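Local atomic coordinates of carbonic anhydrase (PDB entry 4O1J), a protein that probably catalyses the reversible hydration of carbon dioxide to hydrogencarbonate and a proton, using one zinc ion per subunit. Residues V159-I162 with A163-N166; P137-T140 with V141-H145; P86-I89 with N90-A93; M175-P178 with T179-E182. All blocks are in the same frame, centred on the assembly; numbering follows the deposited sequence.

Interaction 1: residues V159-I162 with A163-N166; sequences VIRI and AQLN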
loop_
_atom_site.group_PDB
_atom_site.type_symbol
_atom_site.label_atom_id
_atom_site.label_comp_id
_atom_site.label_asym_id
_atom_site.label_seq_id
_atom_site.Cartn_x
_atom_site.Cartn_y
_atom_site.Cartn_z
ATOM N N VAL A 159 16.995 -21.147 6.414
ATOM C CA VAL A 159 16.224 -19.979 6.831
ATOM C C VAL A 159 17.135 -18.759 6.957
ATOM O O VAL A 159 16.788 -17.660 6.500
ATOM C CB VAL A 159 15.496 -20.243 8.157
ATOM C CG1 VAL A 159 14.893 -18.954 8.713
ATOM C CG2 VAL A 159 14.432 -21.310 7.959
ATOM N N ILE A 160 18.318 -18.971 7.536
ATOM C CA ILE A 160 19.311 -17.908 7.657
ATOM C C ILE A 160 19.704 -17.413 6.266
ATOM O O ILE A 160 19.758 -16.201 6.012
ATOM C CB ILE A 160 20.581 -18.389 8.421
ATOM C CG1 ILE A 160 20.288 -18.570 9.911
ATOM C CG2 ILE A 160 21.726 -17.400 8.261
ATOM C CD1 ILE A 160 21.429 -19.177 10.684
ATOM N N ARG A 161 19.934 -18.351 5.351
ATOM C CA ARG A 161 20.376 -17.979 4.013
ATOM C C ARG A 161 19.320 -17.158 3.273
ATOM O O ARG A 161 19.625 -16.092 2.718
ATOM C CB ARG A 161 20.736 -19.217 3.201
ATOM C CG ARG A 161 21.347 -18.877 1.866
ATOM C CD ARG A 161 22.559 -17.982 2.083
ATOM N NE ARG A 161 23.077 -17.441 0.832
ATOM C CZ ARG A 161 23.810 -16.333 0.741
ATOM N NH1 ARG A 161 24.094 -15.630 1.832
ATOM N NH2 ARG A 161 24.236 -15.914 -0.447
ATOM N N ILE A 162 18.075 -17.628 3.285
ATOM C CA ILE A 162 17.026 -16.888 2.597
ATOM C C ILE A 162 16.832 -15.518 3.257
ATOM O O ILE A 162 16.549 -14.537 2.562
ATOM C CB ILE A 162 15.685 -17.691 2.547
ATOM C CG1 ILE A 162 14.659 -16.992 1.656
ATOM C CG2 ILE A 162 15.070 -17.829 3.910
ATOM C CD1 ILE A 162 15.104 -16.778 0.248
ATOM N N ALA A 163 17.076 -15.421 4.567
ATOM C CA ALA A 163 16.963 -14.122 5.244
ATOM C C ALA A 163 18.068 -13.147 4.805
ATOM O O ALA A 163 17.824 -11.934 4.643
ATOM C CB ALA A 163 16.985 -14.309 6.741
ATOM N N GLN A 164 19.265 -13.687 4.573
ATOM C CA GLN A 164 20.388 -12.881 4.088
ATOM C C GLN A 164 20.196 -12.416 2.643
ATOM O O GLN A 164 20.538 -11.273 2.286
ATOM C CB GLN A 164 21.693 -13.663 4.200
ATOM C CG GLN A 164 22.028 -14.109 5.608
ATOM C CD GLN A 164 23.273 -14.957 5.654
ATOM O OE1 GLN A 164 23.590 -15.662 4.698
ATOM N NE2 GLN A 164 23.998 -14.885 6.761
ATOM N N LEU A 165 19.652 -13.304 1.812
ATOM C CA LEU A 165 19.375 -12.950 0.427
ATOM C C LEU A 165 18.307 -11.870 0.418
ATOM O O LEU A 165 18.319 -10.968 -0.431
ATOM C CB LEU A 165 18.911 -14.165 -0.377
ATOM C CG LEU A 165 19.919 -15.290 -0.608
ATOM C CD1 LEU A 165 19.226 -16.490 -1.226
ATOM C CD2 LEU A 165 21.060 -14.816 -1.482
ATOM N N ASN A 166 17.399 -11.954 1.387
ATOM C CA ASN A 166 16.367 -10.940 1.536
ATOM C C ASN A 166 16.960 -9.579 1.894
ATOM O O ASN A 166 16.536 -8.542 1.356
ATOM C CB ASN A 166 15.358 -11.368 2.599
ATOM C CG ASN A 166 14.235 -10.373 2.763
ATOM O OD1 ASN A 166 13.498 -10.091 1.817
ATOM N ND2 ASN A 166 14.094 -9.831 3.971
#

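Interaction 2: residues P137-T140 with V141-H145; sequences PLKT and VRYNH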
loop_
_atom_site.group_PDB
_atom_site.type_symbol
_atom_site.label_atom_id
_atom_site.label_comp_id
_atom_site.label_asym_id
_atom_site.label_seq_id
_atom_site.Cartn_x
_atom_site.Cartn_y
_atom_site.Cartn_z
ATOM N N PRO A 137 7.650 -10.746 -2.201
ATOM C CA PRO A 137 9.016 -10.484 -2.686
ATOM C C PRO A 137 10.090 -11.374 -2.047
ATOM O O PRO A 137 11.181 -11.500 -2.613
ATOM C CB PRO A 137 9.248 -9.011 -2.315
ATOM C CG PRO A 137 8.261 -8.718 -1.242
ATOM C CD PRO A 137 7.061 -9.546 -1.578
ATOM N N LEU A 138 9.791 -11.973 -0.896
ATOM C CA LEU A 138 10.690 -12.949 -0.277
ATOM C C LEU A 138 10.518 -14.309 -0.952
ATOM O O LEU A 138 11.478 -15.061 -1.127
ATOM C CB LEU A 138 10.433 -13.060 1.227
ATOM C CG LEU A 138 11.624 -12.875 2.174
ATOM C CD1 LEU A 138 11.238 -13.241 3.598
ATOM C CD2 LEU A 138 12.818 -13.689 1.718
ATOM N N LYS A 139 9.276 -14.618 -1.315
ATOM C CA LYS A 139 8.963 -15.821 -2.078
ATOM C C LYS A 139 9.615 -15.727 -3.455
ATOM O O LYS A 139 10.033 -16.734 -4.025
ATOM C CB LYS A 139 7.445 -15.993 -2.204
ATOM C CG LYS A 139 6.962 -17.434 -2.299
ATOM C CD LYS A 139 6.682 -18.000 -0.902
ATOM C CE LYS A 139 5.908 -19.315 -0.928
ATOM N NZ LYS A 139 6.420 -20.297 -1.924
ATOM N N THR A 140 9.726 -14.506 -3.976
ATOM C CA THR A 140 10.389 -14.290 -5.260
ATOM C C THR A 140 11.880 -14.563 -5.153
ATOM O O THR A 140 12.474 -15.154 -6.047
ATOM C CB THR A 140 10.165 -12.855 -5.783
ATOM O OG1 THR A 140 8.775 -12.665 -6.071
ATOM C CG2 THR A 140 10.963 -12.616 -7.057
ATOM N N VAL A 141 12.478 -14.155 -4.041
ATOM C CA VAL A 141 13.881 -14.457 -3.773
ATOM C C VAL A 141 14.068 -15.970 -3.614
ATOM O O VAL A 141 15.099 -16.526 -4.005
ATOM C CB VAL A 141 14.384 -13.711 -2.519
ATOM C CG1 VAL A 141 15.779 -14.170 -2.133
ATOM C CG2 VAL A 141 14.386 -12.218 -2.779
ATOM N N ARG A 142 13.057 -16.632 -3.061
ATOM C CA ARG A 142 13.082 -18.083 -2.898
ATOM C C ARG A 142 13.210 -18.764 -4.248
ATOM O O ARG A 142 14.044 -19.652 -4.436
ATOM C CB ARG A 142 11.814 -18.576 -2.196
ATOM C CG ARG A 142 11.984 -19.870 -1.426
ATOM C CD ARG A 142 10.847 -20.834 -1.683
ATOM N NE ARG A 142 11.098 -21.618 -2.886
ATOM C CZ ARG A 142 11.803 -22.748 -2.909
ATOM N NH1 ARG A 142 12.321 -23.235 -1.788
ATOM N NH2 ARG A 142 11.987 -23.395 -4.054
ATOM N N TYR A 143 12.384 -18.318 -5.188
ATOM C CA TYR A 143 12.288 -18.929 -6.506
ATOM C C TYR A 143 13.569 -18.757 -7.310
ATOM O O TYR A 143 13.959 -19.641 -8.069
ATOM C CB TYR A 143 11.124 -18.314 -7.283
ATOM C CG TYR A 143 9.760 -18.544 -6.665
ATOM C CD1 TYR A 143 9.534 -19.604 -5.791
ATOM C CD2 TYR A 143 8.692 -17.701 -6.966
ATOM C CE1 TYR A 143 8.283 -19.817 -5.232
ATOM C CE2 TYR A 143 7.437 -17.905 -6.412
ATOM C CZ TYR A 143 7.238 -18.964 -5.546
ATOM O OH TYR A 143 5.993 -19.172 -4.992
ATOM N N ASN A 144 14.224 -17.613 -7.139
ATOM C CA ASN A 144 15.403 -17.293 -7.934
ATOM C C ASN A 144 16.682 -17.908 -7.378
ATOM O O ASN A 144 17.712 -17.919 -8.048
ATOM C CB ASN A 144 15.579 -15.775 -8.032
ATOM C CG ASN A 144 14.373 -15.081 -8.637
ATOM O OD1 ASN A 144 13.596 -15.690 -9.373
ATOM N ND2 ASN A 144 14.212 -13.795 -8.326
ATOM N N HIS A 145 16.610 -18.432 -6.158
ATOM C CA HIS A 145 17.762 -19.080 -5.541
ATOM C C HIS A 145 17.395 -20.470 -5.048
ATOM O O HIS A 145 18.007 -20.985 -4.110
ATOM C CB HIS A 145 18.312 -18.240 -4.391
ATOM C CG HIS A 145 18.704 -16.854 -4.799
ATOM N ND1 HIS A 145 17.780 -15.853 -5.008
ATOM C CD2 HIS A 145 19.914 -16.316 -5.068
ATOM C CE1 HIS A 145 18.409 -14.749 -5.372
ATOM N NE2 HIS A 145 19.704 -15.003 -5.419
#

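Interaction 3: residues P86-I89 with N90-A93; sequences PTDI and NTTA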
loop_
_atom_site.group_PDB
_atom_site.type_symbol
_atom_site.label_atom_id
_atom_site.label_comp_id
_atom_site.label_asym_id
_atom_site.label_seq_id
_atom_site.Cartn_x
_atom_site.Cartn_y
_atom_site.Cartn_z
ATOM N N PRO A 86 9.453 -1.606 -3.165
ATOM C CA PRO A 86 9.516 -0.366 -3.947
ATOM C C PRO A 86 8.295 0.551 -3.819
ATOM O O PRO A 86 8.479 1.752 -3.627
ATOM C CB PRO A 86 9.649 -0.880 -5.383
ATOM C CG PRO A 86 10.391 -2.164 -5.228
ATOM C CD PRO A 86 9.848 -2.777 -3.968
ATOM N N THR A 87 7.081 0.011 -3.900
ATOM C CA THR A 87 5.894 0.867 -3.897
ATOM C C THR A 87 5.217 0.965 -2.538
ATOM O O THR A 87 4.179 1.615 -2.414
ATOM C CB THR A 87 4.822 0.400 -4.914
ATOM O OG1 THR A 87 4.326 -0.889 -4.539
ATOM C CG2 THR A 87 5.385 0.347 -6.336
ATOM N N ASP A 88 5.776 0.307 -1.526
ATOM C CA ASP A 88 5.165 0.358 -0.201
ATOM C C ASP A 88 5.291 1.759 0.384
ATOM O O ASP A 88 6.393 2.244 0.631
ATOM C CB ASP A 88 5.796 -0.664 0.738
ATOM C CG ASP A 88 5.026 -0.803 2.033
ATOM O OD1 ASP A 88 5.464 -0.235 3.054
ATOM O OD2 ASP A 88 3.972 -1.472 2.024
ATOM N N ILE A 89 4.152 2.399 0.622
ATOM C CA ILE A 89 4.142 3.797 1.021
ATOM C C ILE A 89 4.522 3.963 2.496
ATOM O O ILE A 89 5.124 4.973 2.882
ATOM C CB ILE A 89 2.755 4.436 0.739
ATOM C CG1 ILE A 89 2.788 5.942 0.999
ATOM C CG2 ILE A 89 1.665 3.764 1.566
ATOM C CD1 ILE A 89 1.630 6.682 0.383
ATOM N N ASN A 90 4.207 2.945 3.297
ATOM C CA ASN A 90 4.528 2.928 4.719
ATOM C C ASN A 90 6.034 3.072 4.962
ATOM O O ASN A 90 6.468 3.942 5.722
ATOM C CB ASN A 90 4.008 1.631 5.351
ATOM C CG ASN A 90 4.075 1.639 6.869
ATOM O OD1 ASN A 90 5.013 2.172 7.464
ATOM N ND2 ASN A 90 3.085 1.019 7.503
ATOM N N THR A 91 6.821 2.218 4.309
ATOM C CA THR A 91 8.272 2.210 4.471
ATOM C C THR A 91 8.880 3.465 3.851
ATOM O O THR A 91 9.777 4.098 4.428
ATOM C CB THR A 91 8.911 0.948 3.822
ATOM O OG1 THR A 91 8.279 -0.239 4.330
ATOM C CG2 THR A 91 10.391 0.872 4.125
ATOM N N THR A 92 8.349 3.844 2.691
ATOM C CA THR A 92 8.858 4.980 1.934
ATOM C C THR A 92 8.672 6.283 2.699
ATOM O O THR A 92 9.469 7.211 2.562
ATOM C CB THR A 92 8.157 5.097 0.568
ATOM O OG1 THR A 92 8.277 3.851 -0.132
ATOM C CG2 THR A 92 8.770 6.224 -0.271
ATOM N N ALA A 93 7.627 6.347 3.518
ATOM C CA ALA A 93 7.410 7.519 4.356
ATOM C C ALA A 93 8.500 7.643 5.425
ATOM O O ALA A 93 9.027 8.737 5.662
ATOM C CB ALA A 93 6.036 7.460 5.000
#

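Interaction 4: residues M175-P178 with T179-E182; sequences MNNP and TIRE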
loop_
_atom_site.group_PDB
_atom_site.type_symbol
_atom_site.label_atom_id
_atom_site.label_comp_id
_atom_site.label_asym_id
_atom_site.label_seq_id
_atom_site.Cartn_x
_atom_site.Cartn_y
_atom_site.Cartn_z
ATOM N N MET A 175 18.883 1.208 -2.661
ATOM C CA MET A 175 19.886 1.864 -3.482
ATOM C C MET A 175 19.262 2.396 -4.761
ATOM O O MET A 175 19.859 3.226 -5.449
ATOM C CB MET A 175 21.027 0.898 -3.818
ATOM C CG MET A 175 21.792 0.374 -2.605
ATOM S SD MET A 175 22.951 1.554 -1.893
ATOM C CE MET A 175 24.301 1.467 -3.074
ATOM N N ASN A 176 18.060 1.929 -5.082
ATOM C CA ASN A 176 17.348 2.496 -6.230
ATOM C C ASN A 176 16.298 3.539 -5.845
ATOM O O ASN A 176 15.715 4.201 -6.705
ATOM C CB ASN A 176 16.707 1.376 -7.042
ATOM C CG ASN A 176 17.735 0.538 -7.770
ATOM O OD1 ASN A 176 18.825 1.022 -8.100
ATOM N ND2 ASN A 176 17.416 -0.740 -7.989
ATOM N N ASN A 177 16.075 3.688 -4.546
ATOM C CA ASN A 177 15.222 4.747 -4.021
ATOM C C ASN A 177 15.798 6.116 -4.370
ATOM O O ASN A 177 16.986 6.356 -4.165
ATOM C CB ASN A 177 15.080 4.606 -2.512
ATOM C CG ASN A 177 14.157 5.638 -1.912
ATOM O OD1 ASN A 177 14.491 6.819 -1.824
ATOM N ND2 ASN A 177 12.998 5.187 -1.454
ATOM N N PRO A 178 14.962 7.021 -4.904
ATOM C CA PRO A 178 15.436 8.336 -5.364
ATOM C C PRO A 178 15.991 9.237 -4.249
ATOM O O PRO A 178 17.003 9.912 -4.457
ATOM C CB PRO A 178 14.179 8.975 -5.971
ATOM C CG PRO A 178 13.202 7.869 -6.136
ATOM C CD PRO A 178 13.508 6.872 -5.073
ATOM N N THR A 179 15.336 9.253 -3.092
ATOM C CA THR A 179 15.769 10.101 -1.990
ATOM C C THR A 179 17.111 9.636 -1.446
ATOM O O THR A 179 17.999 10.440 -1.126
ATOM C CB THR A 179 14.745 10.097 -0.846
ATOM O OG1 THR A 179 13.439 10.385 -1.363
ATOM C CG2 THR A 179 15.123 11.130 0.205
ATOM N N ILE A 180 17.259 8.321 -1.390
ATOM C CA ILE A 180 18.463 7.701 -0.871
ATOM C C ILE A 180 19.583 7.950 -1.855
ATOM O O ILE A 180 20.686 8.314 -1.467
ATOM C CB ILE A 180 18.264 6.187 -0.639
ATOM C CG1 ILE A 180 17.377 5.963 0.593
ATOM C CG2 ILE A 180 19.596 5.487 -0.461
ATOM C CD1 ILE A 180 17.027 4.522 0.849
ATOM N N ARG A 181 19.262 7.817 -3.135
ATOM C CA ARG A 181 20.236 7.950 -4.208
ATOM C C ARG A 181 20.763 9.384 -4.323
ATOM O O ARG A 181 21.974 9.616 -4.494
ATOM C CB ARG A 181 19.571 7.503 -5.513
ATOM C CG ARG A 181 20.451 7.450 -6.729
ATOM C CD ARG A 181 19.650 6.954 -7.926
ATOM N NE ARG A 181 19.527 5.497 -7.971
ATOM C CZ ARG A 181 20.182 4.721 -8.832
ATOM N NH1 ARG A 181 21.009 5.262 -9.719
ATOM N NH2 ARG A 181 20.009 3.405 -8.815
ATOM N N GLU A 182 19.859 10.350 -4.180
ATOM C CA GLU A 182 20.257 11.746 -4.175
ATOM C C GLU A 182 21.125 12.046 -2.966
ATOM O O GLU A 182 22.203 12.629 -3.100
ATOM C CB GLU A 182 19.034 12.660 -4.187
ATOM C CG GLU A 182 18.267 12.647 -5.494
ATOM C CD GLU A 182 16.989 13.459 -5.418
ATOM O OE1 GLU A 182 16.205 13.436 -6.395
ATOM O OE2 GLU A 182 16.777 14.130 -4.383
HETATM O O HOH W 1 20.303 1.265 -10.027
#

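Interaction 1: residues V159-I162 with A163-N166
Arg161 and Leu165 meet one helical turn apart and cross at about a right angle. CG of Arg161 lies anti to the backbone N (chi1 -173°), and a bend at chi2 then carries the chain along the helix toward Leu165. A methyl of Leu165 comes over one face of the guanidinium, with CD2 at 3.5 Å from Arg161 NH2. The edge of the same group is used by Gln164. Arg161 NH1 donates to Gln164 OE1 at 2.9 Å. The oxygen lies in the guanidinium plane, but the amide and guanidinium planes stand 89° apart, and the donor is tilted out of the carbonyl plane. The chain of Gln164 is extended beyond CG, and its CG passes Ile160 O. Its NE2 lies 3.7 Å from Ile160 CG2, alongside. The stronger polar partner of Arg161 is Glu148, which takes NE in a salt bridge. Two partners thus hold the guanidinium by separate nitrogens. All these residues lie on helix 155-176, where the backbone N atoms of Ala163 to Asn166 each bond to the carbonyl O four residues earlier. Leu165 N reaches Arg161 O at 2.9 Å. Ile162 lies on another side of this helix, and its CD1 comes 4.4 Å from Leu165 CD1. Ile162 also packs on Ala118 and Leu122 of helix 116-122. The side chain of Ala163 lies about 5 Å from that of Cys115, a zinc ligand.

Interaction 2: residues P137-T140 with V141-H145
Arg142 N donates to Leu138 O at 2.9 Å. Val141, Tyr143 and Asn144 make the matching i to i+4 bonds to Pro137, Lys139 and Thr140, all somewhat longer. Lys139 NZ gives a side-chain bond to Tyr143 OH, 3.3 Å away. The lysine chain bends at chi2 and again at chi4, and these bends curl it back to the phenol. Its CG also lies 3.3 Å from Tyr143 OH. The two side chains cross obliquely. Lys139 O sits over the centre of one face of the Tyr143 ring, 3.2 Å above the plane. Lys139 NZ also has a long, weak ion pair with Asp124. Thr140 and Asn144 run side by side, pointing the same way, with CG2 of Thr140 at 3.7 Å from Asn144 ND2. Thr140 OG1 is held by Leu136 O. His145, at the N-cap position before helix 146-151, donates from ND1 to Val141 O at 2.9 Å. This bond lies in the carbonyl plane, on a lone pair. Tyr143 and Thr140 pack on Asn176 of the second subunit. On its inner side, helix 136-144 packs against helix 155-176, Val141 on Ile162 and Leu165, while Leu138 touches Ala121 of helix 116-122.

Interaction 3: residues P86-I89 with N90-A93
Asp88 reaches forward over the first turn of the helix to meet Thr91. From CB, chi1 of -170° swings CG away from its own backbone N. CG lies 4.0 Å from Thr91 OG1, and the two side chains cross at about a right angle. Of the two carboxylate oxygens it is OD1 that faces the helix. OD1 accepts from Thr91 N at 3.1 Å, on the anti side and 19° out of the carboxylate plane. Thr91 OG1 is also 3.1 Å from Asp88 OD1. That hydroxyl has His77 NE2 close by as well, so the direction of its proton is not settled. CB of Asn90 lies 3.3 Å from Asp88 OD1. The same oxygen takes ND2 of Asn90 of the third subunit, and Asn90 here returns the bond to Asp88 of that subunit. The backbone of Asp88 is gripped too. Its O accepts from Thr92 OG1 at 2.6 Å and from Thr92 N at 3.3 Å. The two donors come from opposite faces of the carbonyl plane. The bond from Thr92 N is the helix's first i to i+4 bond; Ile89 O follows, taking Ala93 N at 2.9 Å. Pro86 and Thr87 in the preceding loop pack on Leu136 and Pro137 of the second subunit. Asp88 is the N-cap of helix 89-100, at the end of the loop after strand 74-79, and its capping oxygen also joins two subunits of the tetramer.

Interaction 4: residues M175-P178 with T179-E182
Asn176 and Arg181 lie side by side and point the same way. Their amide and guanidinium planes are only 26° apart, so the groups are nearly coplanar. Asn176 OD1 approaches the guanidinium at its edge and takes a weak bond from Arg181 NH2 at 2.8 Å. The arginine chain runs straight as far as CD and then bends at chi3 (-82°), which turns the guanidinium toward Met175 and Asn176. Met175 O lies near the same group, 3.4 Å from Arg181 NE. Asn177 behaves differently. It crosses Ile180 at about a right angle, with its CB 3.9 Å from Ile180 CD1. With chi1 at -177°, OD1 is carried over the start of the next helix. There OD1 accepts from Ile180 N at 3.2 Å in a fairly straight bond, and weakly from Thr179 N at 2.9 Å. The backbone O of Asn177 takes Arg181 N, also at 2.9 Å. Glu182 N bonds to Pro178 O, and the extended side chain of Glu182 passes that oxygen, with CG at 3.2 Å from Pro178 O. Its carboxylate pairs with Arg126 of the second subunit. Arg181 packs on Tyr143 of that subunit. Within the chain, Ile180 packs on Ile95 and Val191. Pro178 is the first residue of helix 178-187, a position that suits proline because its missing N-H is not needed there. Asn177 is the N-cap of this helix, its side-chain oxygen bonded to backbone N-H groups of the first turn, at the junction with helix 155-176.

Interactions 1 and 2 touch directly, with centres 10 Å apart. Asn166 OD1 lies 3.4 Å from Leu138 CG, and Leu165 CD1 is 3.6 Å from His145 CG. They are the two contacts nearest the metal: the side chain of Ala163 is about 7 Å from the zinc ion, that of Leu138 about 8 Å. The zinc is bound by Cys56, His112 and Cys115. Interaction 4 lies further along helix 155-176, which it shares with interaction 1, their centres 24 Å apart. Interaction 3 comes within about 5 Å of interaction 4 at the nearest atoms, without touching. Interactions 2, 3 and 4 all meet the second subunit.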